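Local atomic coordinates of ORF99 (Acidianus Filamentous Virus 1, PDB entry 3DF6), a protein that is of unknown function in an archaeal lipothrixvirus but resists heat and acid, and may be related to the anti-CRISPR protein AcrID1. Residues 36-41 with 73-78. The protein carries 2 engineered substitutions. Sequence-based numbering, arbitrary orientation.
Sequences LEFEEL and LFVEYV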
ATOM      1  N   LEU C  36      11.454 -13.688  11.899  1.00 14.91           N
ATOM      2  CA  LEU C  36      12.248 -13.584  10.670  1.00 15.19           C
ATOM      3  C   LEU C  36      11.592 -12.705   9.625  1.00 14.76           C
ATOM      4  O   LEU C  36      12.275 -11.910   8.974  1.00 14.64           O
ATOM      5  CB  LEU C  36      12.536 -14.967  10.066  1.00 15.57           C
ATOM      6  CG  LEU C  36      13.504 -15.814  10.886  1.00 15.84           C
ATOM      7  CD1 LEU C  36      13.417 -17.295  10.494  1.00 17.85           C
ATOM      8  CD2 LEU C  36      14.943 -15.293  10.791  1.00 16.28           C
ATOM      9  N   GLU C  37      10.278 -12.868   9.458  1.00 14.50           N
ATOM     10  CA  GLU C  37       9.535 -12.037   8.524  0.50 14.65           C
ATOM     11  C   GLU C  37       9.515 -10.573   9.009  1.00 14.49           C
ATOM     12  O   GLU C  37       9.738  -9.647   8.201  1.00 14.48           O
ATOM     13  CB  GLU C  37       8.112 -12.595   8.283  0.50 14.55           C
ATOM     14  CG  GLU C  37       8.073 -14.142   7.951  0.50 16.27           C
ATOM     15  CD  GLU C  37       6.647 -14.655   7.705  0.50 16.18           C
ATOM     16  OE1 GLU C  37       5.743 -14.380   8.545  0.50 17.21           O
ATOM     17  OE2 GLU C  37       6.422 -15.342   6.662  0.50 19.27           O
ATOM     18  N   PHE C  38       9.252 -10.370  10.301  1.00 14.24           N
ATOM     19  CA  PHE C  38       9.205  -9.024  10.888  1.00 14.71           C
ATOM     20  C   PHE C  38      10.537  -8.281  10.719  1.00 14.37           C
ATOM     21  O   PHE C  38      10.552  -7.105  10.365  1.00 13.98           O
ATOM     22  CB  PHE C  38       8.761  -9.098  12.356  1.00 15.39           C
ATOM     23  CG  PHE C  38       8.416  -7.754  12.975  1.00 16.45           C
ATOM     24  CD1 PHE C  38       7.217  -7.127  12.692  1.00 20.00           C
ATOM     25  CD2 PHE C  38       9.279  -7.158  13.890  1.00 21.66           C
ATOM     26  CE1 PHE C  38       6.892  -5.886  13.263  1.00 22.04           C
ATOM     27  CE2 PHE C  38       8.964  -5.920  14.484  1.00 23.09           C
ATOM     28  CZ  PHE C  38       7.757  -5.282  14.150  1.00 21.12           C
ATOM     29  N   GLU C  39      11.639  -8.984  10.949  1.00 14.62           N
ATOM     30  CA  GLU C  39      12.990  -8.452  10.779  1.00 15.43           C
ATOM     31  C   GLU C  39      13.325  -8.111   9.329  1.00 16.69           C
ATOM     32  O   GLU C  39      13.941  -7.071   9.029  1.00 16.79           O
ATOM     33  CB  GLU C  39      14.010  -9.430  11.391  1.00 15.74           C
ATOM     34  CG  GLU C  39      13.958  -9.373  12.898  1.00 15.24           C
ATOM     35  CD  GLU C  39      14.837 -10.387  13.584  1.00 19.17           C
ATOM     36  OE1 GLU C  39      15.481 -11.215  12.893  1.00 18.28           O
ATOM     37  OE2 GLU C  39      14.872 -10.343  14.838  1.00 19.79           O
ATOM     38  N   GLU C  40      12.893  -8.983   8.441  1.00 17.52           N
ATOM     39  CA  GLU C  40      12.977  -8.758   7.011  1.00 19.17           C
ATOM     40  C   GLU C  40      12.192  -7.513   6.587  1.00 18.86           C
ATOM     41  O   GLU C  40      12.661  -6.751   5.749  1.00 18.45           O
ATOM     42  CB  GLU C  40      12.481 -10.009   6.272  0.80 19.54           C
ATOM     43  CG  GLU C  40      12.700 -10.005   4.786  0.80 24.57           C
ATOM     44  CD  GLU C  40      14.153  -9.865   4.373  0.80 30.67           C
ATOM     45  OE1 GLU C  40      15.047 -10.413   5.068  0.80 31.84           O
ATOM     46  OE2 GLU C  40      14.386  -9.214   3.324  0.80 33.22           O
ATOM     47  N   LEU C  41      11.013  -7.314   7.180  1.00 18.96           N
ATOM     48  CA  LEU C  41      10.144  -6.168   6.892  1.00 19.03           C
ATOM     49  C   LEU C  41      10.822  -4.814   7.179  1.00 20.21           C
ATOM     50  O   LEU C  41      10.752  -3.879   6.372  1.00 20.47           O
ATOM     51  CB  LEU C  41       8.860  -6.265   7.727  1.00 18.19           C
ATOM     52  CG  LEU C  41       7.750  -5.212   7.527  1.00 18.55           C
ATOM     53  CD1 LEU C  41       7.102  -5.367   6.150  1.00 15.03           C
ATOM     54  CD2 LEU C  41       6.686  -5.319   8.618  1.00 16.88           C
ATOM     55  N   LEU C  73       9.070   4.704   8.360  1.00 15.81           N
ATOM     56  CA  LEU C  73       8.164   3.560   8.357  1.00 15.84           C
ATOM     57  C   LEU C  73       7.523   3.382   9.729  1.00 15.81           C
ATOM     58  O   LEU C  73       8.212   3.255  10.739  1.00 15.83           O
ATOM     59  CB  LEU C  73       8.945   2.289   7.986  1.00 15.27           C
ATOM     60  CG  LEU C  73       8.085   1.043   7.752  1.00 16.91           C
ATOM     61  CD1 LEU C  73       7.373   1.166   6.353  1.00 16.96           C
ATOM     62  CD2 LEU C  73       8.902  -0.227   7.881  1.00 15.79           C
ATOM     63  N   PHE C  74       6.195   3.387   9.774  1.00 15.90           N
ATOM     64  CA  PHE C  74       5.474   3.152  11.014  1.00 15.57           C
ATOM     65  C   PHE C  74       4.829   1.773  10.942  1.00 15.58           C
ATOM     66  O   PHE C  74       4.093   1.490   9.997  1.00 14.83           O
ATOM     67  CB  PHE C  74       4.382   4.208  11.194  1.00 15.63           C
ATOM     68  CG  PHE C  74       4.902   5.598  11.308  1.00 16.56           C
ATOM     69  CD1 PHE C  74       5.105   6.162  12.560  1.00 15.89           C
ATOM     70  CD2 PHE C  74       5.183   6.358  10.161  1.00 18.17           C
ATOM     71  CE1 PHE C  74       5.584   7.465  12.692  1.00 18.69           C
ATOM     72  CE2 PHE C  74       5.679   7.666  10.273  1.00 19.97           C
ATOM     73  CZ  PHE C  74       5.884   8.219  11.551  1.00 18.89           C
ATOM     74  N   VAL C  75       5.096   0.928  11.939  1.00 15.31           N
ATOM     75  CA  VAL C  75       4.525  -0.419  11.994  1.00 15.04           C
ATOM     76  C   VAL C  75       3.761  -0.555  13.298  1.00 15.12           C
ATOM     77  O   VAL C  75       4.327  -0.411  14.378  1.00 14.55           O
ATOM     78  CB  VAL C  75       5.605  -1.551  11.898  1.00 15.52           C
ATOM     79  CG1 VAL C  75       4.945  -2.925  11.876  1.00 14.75           C
ATOM     80  CG2 VAL C  75       6.478  -1.376  10.656  1.00 15.62           C
ATOM     81  N   GLU C  76       2.464  -0.790  13.189  1.00 14.52           N
ATOM     82  CA  GLU C  76       1.620  -0.992  14.343  1.00 14.12           C
ATOM     83  C   GLU C  76       1.413  -2.496  14.541  1.00 13.73           C
ATOM     84  O   GLU C  76       0.981  -3.188  13.616  1.00 12.13           O
ATOM     85  CB  GLU C  76       0.273  -0.306  14.108  1.00 14.59           C
ATOM     86  CG  GLU C  76      -0.637  -0.254  15.327  1.00 14.32           C
ATOM     87  CD  GLU C  76      -2.080   0.137  14.967  1.00 16.69           C
ATOM     88  OE1 GLU C  76      -2.367   0.299  13.772  1.00 18.31           O
ATOM     89  OE2 GLU C  76      -2.920   0.280  15.877  1.00 17.54           O
ATOM     90  N   TYR C  77       1.713  -3.004  15.737  1.00 13.30           N
ATOM     91  CA  TYR C  77       1.659  -4.448  15.964  1.00 13.72           C
ATOM     92  C   TYR C  77       1.343  -4.857  17.395  1.00 15.15           C
ATOM     93  O   TYR C  77       1.497  -4.060  18.342  1.00 14.77           O
ATOM     94  CB  TYR C  77       2.969  -5.135  15.523  1.00 13.59           C
ATOM     95  CG  TYR C  77       4.219  -4.693  16.273  1.00 12.72           C
ATOM     96  CD1 TYR C  77       4.683  -5.395  17.392  1.00 12.34           C
ATOM     97  CD2 TYR C  77       4.929  -3.563  15.860  1.00 13.78           C
ATOM     98  CE1 TYR C  77       5.840  -4.976  18.074  1.00 13.57           C
ATOM     99  CE2 TYR C  77       6.063  -3.147  16.514  1.00 13.87           C
ATOM    100  CZ  TYR C  77       6.521  -3.853  17.613  1.00 14.68           C
ATOM    101  OH  TYR C  77       7.653  -3.410  18.240  1.00 13.35           O
ATOM    102  N   VAL C  78       0.928  -6.120  17.533  1.00 16.04           N
ATOM    103  CA  VAL C  78       0.779  -6.768  18.834  1.00 17.64           C
ATOM    104  C   VAL C  78       1.813  -7.899  18.944  1.00 18.95           C
ATOM    105  O   VAL C  78       1.950  -8.720  18.034  1.00 18.64           O
ATOM    106  CB  VAL C  78      -0.656  -7.285  19.046  1.00 17.35           C
ATOM    107  CG1 VAL C  78      -0.801  -7.981  20.415  1.00 18.11           C
ATOM    108  CG2 VAL C  78      -1.674  -6.134  18.910  1.00 17.15           C
TER
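Phe-38 reaches from helix 35-42 to Val-75 and Tyr-77 on strand 69-80. Its CG is anti to the backbone N (chi1 -169°), which carries the ring off the helix toward the sheet; CE1 and CZ, at its far end, make the contact. Phe-38 CE1 touches Val-75 CG1 at 3.8 Å, where the ring and the valine branch lie alongside each other, pointing opposite ways. Phe-38 CZ sits 3.6 Å from Tyr-77 CE2, over one face of the tyrosine ring and displaced toward its rim. The pair is a T-shaped (edge-to-face) stack. Phe-38 gives the edge and Tyr-77 the face, with centroids 4.9 Å apart and planes at 65°. Phe-38 also stacks with Tyr-85 in the same chain. Tyr-77 OH hydrogen-bonds to Asp-59 OD2, which ties the polar end of this buried ring to the adjacent strand 56-64.

The arrangement is helix-on-sheet packing within an alpha+beta fold. The short helix lies against the five-stranded antiparallel sheet, in which strand 69-80 is central. Helix segment 36-41 and strand segment 73-78 run nearly antiparallel, at 159°. Their axes come within 11.9 Å, and apolar side chains span the gap without any direct hydrogen bond.

One turn after Phe-38, Leu-41 points toward the strand on the same side of the helix. Leu-41 CD2 approaches Val-75 CG1 more loosely, at 4.4 Å. Val-75 CG1 thus meets both Phe-38 and Leu-41. Leu-41 O is also 4.4 Å from Leu-73 CD2. Leu-41 and Leu-73 both also touch Val-14 of helix 3-18 and Ile-90 of strand 84-96.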